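Local coordinates for protein benzoylformate Decarboxylase (Polynucleobacter necessarius, PDB 4K9Q) that probably decarboxylates benzoylformate to benzaldehyde, as a benzoylformate decarboxylase of the thiamine diphosphate enzyme family that carries a magnesium ion beside its cofactor, at residues T19-P24 against K63-N68. Numbering follows the deposited sequence.
Sequences TVVGNP and KPVIVN. With TPP (thiamine diphosphate), chain D.
Strand 19-22 runs parallel to strand 66-68, with Val20 paired to Ile66, Val21 to Val67 and Gly22 to Asn68, and the two short axes twist by 33°. Ile66 N starts the series of hydrogen bonds by donating to Thr19 O. Ile66 then accepts from Val21 N on its own O (2.8 Å), Val21 O takes Asn68 N (2.9 Å), and the longer bond from Asn23 N to Asn68 O (3.2 Å) carries the pairing one residue past the strand. Just ahead of the first bond a water bridges the gap, accepting from Thr19 N and donating to Pro64 O.

On one face of the sheet, Val20 reaches both Ile66 and Asn68. Its CG1, anti to the backbone N (chi1 176°), lies 3.7 Å from Asn68 CB, while CG2 approaches Ile66 CB more loosely at 4.1 Å. Of the Asn68 side chain, it is CB that meets Val20, while its ND2 is hydrogen-bonded to Thr95 OG1 of the next strand, 93-98. The other face carries Val21 and Val67, but Val21 packs diagonally on Val65, with Val21 CG2 3.9 Å from Val65 CG1. That same Val65 methyl also sits 3.6 Å from Thr19 O. Val67 leans instead on Val50 and Ala54 of helix 47-61, which covers this face. At Gly22 the two strands come close, and its CA lies 3.1 Å from Asn68 O.

Beyond the strand the backbone carbonyl of Pro24 comes against the CM4 methyl of thiamine diphosphate, whose hydrogen bonds include several to a second subunit. The pair sits between strands 40-43 and 93-98 in the six-stranded parallel sheet of the N-terminal domain, order 2-1-3-4-6-5, with a loop at the strand's C-terminal end meeting the cofactor at the subunit interface, as in thiamine diphosphate enzymes.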
loop_
_atom_site.group_PDB
_atom_site.type_symbol
_atom_site.label_atom_id
_atom_site.label_comp_id
_atom_site.label_asym_id
_atom_site.label_seq_id
_atom_site.Cartn_x
_atom_site.Cartn_y
_atom_site.Cartn_z
ATOM N N THR A 19 -14.509 -13.546 23.997
ATOM C CA THR A 19 -14.350 -14.739 23.176
ATOM C C THR A 19 -13.214 -14.568 22.181
ATOM O O THR A 19 -13.139 -13.562 21.481
ATOM C CB THR A 19 -15.635 -15.107 22.415
ATOM O OG1 THR A 19 -16.703 -15.289 23.354
ATOM C CG2 THR A 19 -15.431 -16.412 21.633
ATOM N N VAL A 20 -12.339 -15.573 22.123
ATOM C CA VAL A 20 -11.249 -15.620 21.166
ATOM C C VAL A 20 -11.431 -16.858 20.289
ATOM O O VAL A 20 -11.453 -17.979 20.799
ATOM C CB VAL A 20 -9.872 -15.736 21.878
ATOM C CG1 VAL A 20 -8.756 -15.892 20.847
ATOM C CG2 VAL A 20 -9.608 -14.531 22.802
ATOM N N VAL A 21 -11.583 -16.672 18.983
ATOM C CA VAL A 21 -11.548 -17.812 18.075
ATOM C C VAL A 21 -10.141 -17.855 17.482
ATOM O O VAL A 21 -9.602 -16.829 17.072
ATOM C CB VAL A 21 -12.593 -17.691 16.945
ATOM C CG1 VAL A 21 -12.674 -19.005 16.169
ATOM C CG2 VAL A 21 -13.960 -17.307 17.508
ATOM N N GLY A 22 -9.512 -19.019 17.462
ATOM C CA GLY A 22 -8.104 -19.043 17.106
ATOM C C GLY A 22 -7.622 -20.338 16.486
ATOM O O GLY A 22 -8.281 -21.380 16.544
ATOM N N ASN A 23 -6.460 -20.244 15.866
ATOM C CA ASN A 23 -5.645 -21.404 15.560
ATOM C C ASN A 23 -4.242 -21.010 16.008
ATOM O O ASN A 23 -3.665 -20.044 15.484
ATOM C CB ASN A 23 -5.696 -21.724 14.070
ATOM C CG ASN A 23 -4.800 -22.897 13.704
ATOM O OD1 ASN A 23 -3.669 -22.712 13.250
ATOM N ND2 ASN A 23 -5.303 -24.111 13.907
ATOM N N PRO A 24 -3.708 -21.703 17.024
ATOM C CA PRO A 24 -2.513 -21.208 17.713
ATOM C C PRO A 24 -1.200 -21.451 16.961
ATOM O O PRO A 24 -1.121 -22.329 16.104
ATOM C CB PRO A 24 -2.529 -21.999 19.029
ATOM C CG PRO A 24 -3.177 -23.292 18.667
ATOM C CD PRO A 24 -4.241 -22.928 17.653
ATOM N N LYS A 63 -21.461 -7.496 18.785
ATOM C CA LYS A 63 -20.277 -6.930 19.404
ATOM C C LYS A 63 -19.067 -7.669 18.854
ATOM O O LYS A 63 -19.212 -8.706 18.201
ATOM C CB LYS A 63 -20.341 -7.041 20.928
ATOM C CG LYS A 63 -20.374 -8.444 21.453
ATOM C CD LYS A 63 -20.351 -8.397 22.976
ATOM C CE LYS A 63 -20.466 -9.764 23.578
ATOM N NZ LYS A 63 -20.361 -9.692 25.072
ATOM N N PRO A 64 -17.873 -7.129 19.099
ATOM C CA PRO A 64 -16.675 -7.746 18.528
ATOM C C PRO A 64 -16.377 -9.125 19.108
ATOM O O PRO A 64 -16.769 -9.457 20.228
ATOM C CB PRO A 64 -15.563 -6.764 18.912
ATOM C CG PRO A 64 -16.269 -5.445 19.102
ATOM C CD PRO A 64 -17.581 -5.823 19.718
ATOM N N VAL A 65 -15.684 -9.920 18.307
ATOM C CA VAL A 65 -15.089 -11.167 18.743
ATOM C C VAL A 65 -13.619 -11.061 18.337
ATOM O O VAL A 65 -13.303 -10.450 17.318
ATOM C CB VAL A 65 -15.753 -12.377 18.053
ATOM C CG1 VAL A 65 -14.968 -13.660 18.364
ATOM C CG2 VAL A 65 -17.217 -12.507 18.496
ATOM N N ILE A 66 -12.718 -11.606 19.147
ATOM C CA ILE A 66 -11.301 -11.596 18.805
ATOM C C ILE A 66 -10.931 -12.834 17.997
ATOM O O ILE A 66 -11.324 -13.950 18.338
ATOM C CB ILE A 66 -10.419 -11.531 20.056
ATOM C CG1 ILE A 66 -10.604 -10.176 20.747
ATOM C CG2 ILE A 66 -8.961 -11.741 19.683
ATOM C CD1 ILE A 66 -9.917 -10.100 22.069
ATOM N N VAL A 67 -10.204 -12.615 16.908
ATOM C CA VAL A 67 -9.580 -13.677 16.139
ATOM C C VAL A 67 -8.095 -13.658 16.516
ATOM O O VAL A 67 -7.478 -12.600 16.569
ATOM C CB VAL A 67 -9.760 -13.429 14.618
ATOM C CG1 VAL A 67 -8.788 -14.278 13.796
ATOM C CG2 VAL A 67 -11.207 -13.706 14.203
ATOM N N ASN A 68 -7.523 -14.817 16.815
ATOM C CA ASN A 68 -6.097 -14.896 17.129
ATOM C C ASN A 68 -5.477 -15.948 16.222
ATOM O O ASN A 68 -5.765 -17.141 16.355
ATOM C CB ASN A 68 -5.885 -15.248 18.605
ATOM C CG ASN A 68 -4.423 -15.175 19.028
ATOM O OD1 ASN A 68 -3.882 -16.137 19.580
ATOM N ND2 ASN A 68 -3.783 -14.031 18.788
HETATM N "N1'" TPP D . -1.178 -21.992 11.122
HETATM C "C2'" TPP D . -0.404 -21.971 9.972
HETATM C CM2 TPP D . -1.034 -21.696 8.639
HETATM N "N3'" TPP D . 0.960 -22.183 10.033
HETATM C "C4'" TPP D . 1.560 -22.427 11.243
HETATM N "N4'" TPP D . 2.877 -22.615 11.297
HETATM C "C5'" TPP D . 0.785 -22.487 12.402
HETATM C "C6'" TPP D . -0.588 -22.252 12.349
HETATM C "C7'" TPP D . 1.444 -22.752 13.731
HETATM N N3 TPP D . 1.936 -24.103 13.965
HETATM C C2 TPP D . 3.263 -24.487 13.863
HETATM S S1 TPP D . 3.530 -26.036 14.212
HETATM C C5 TPP D . 1.962 -26.278 14.518
HETATM C C4 TPP D . 1.164 -25.148 14.365
HETATM C CM4 TPP D . -0.327 -25.085 14.582
HETATM C C6 TPP D . 1.575 -27.661 14.960
HETATM C C7 TPP D . 1.837 -28.764 13.947
HETATM O O7 TPP D . 1.171 -29.894 14.462
HETATM P PA TPP D . 1.260 -31.327 13.738
HETATM O O1A TPP D . 1.144 -31.129 12.254
HETATM O O2A TPP D . 0.188 -32.235 14.252
HETATM O O3A TPP D . 2.771 -31.806 14.001
HETATM P PB TPP D . 3.436 -32.307 15.377
HETATM O O1B TPP D . 4.124 -31.119 15.968
HETATM O O2B TPP D . 4.432 -33.377 14.989
HETATM O O3B TPP D . 2.399 -32.812 16.327
HETATM O O HOH W 1 -16.348 -11.570 22.170
#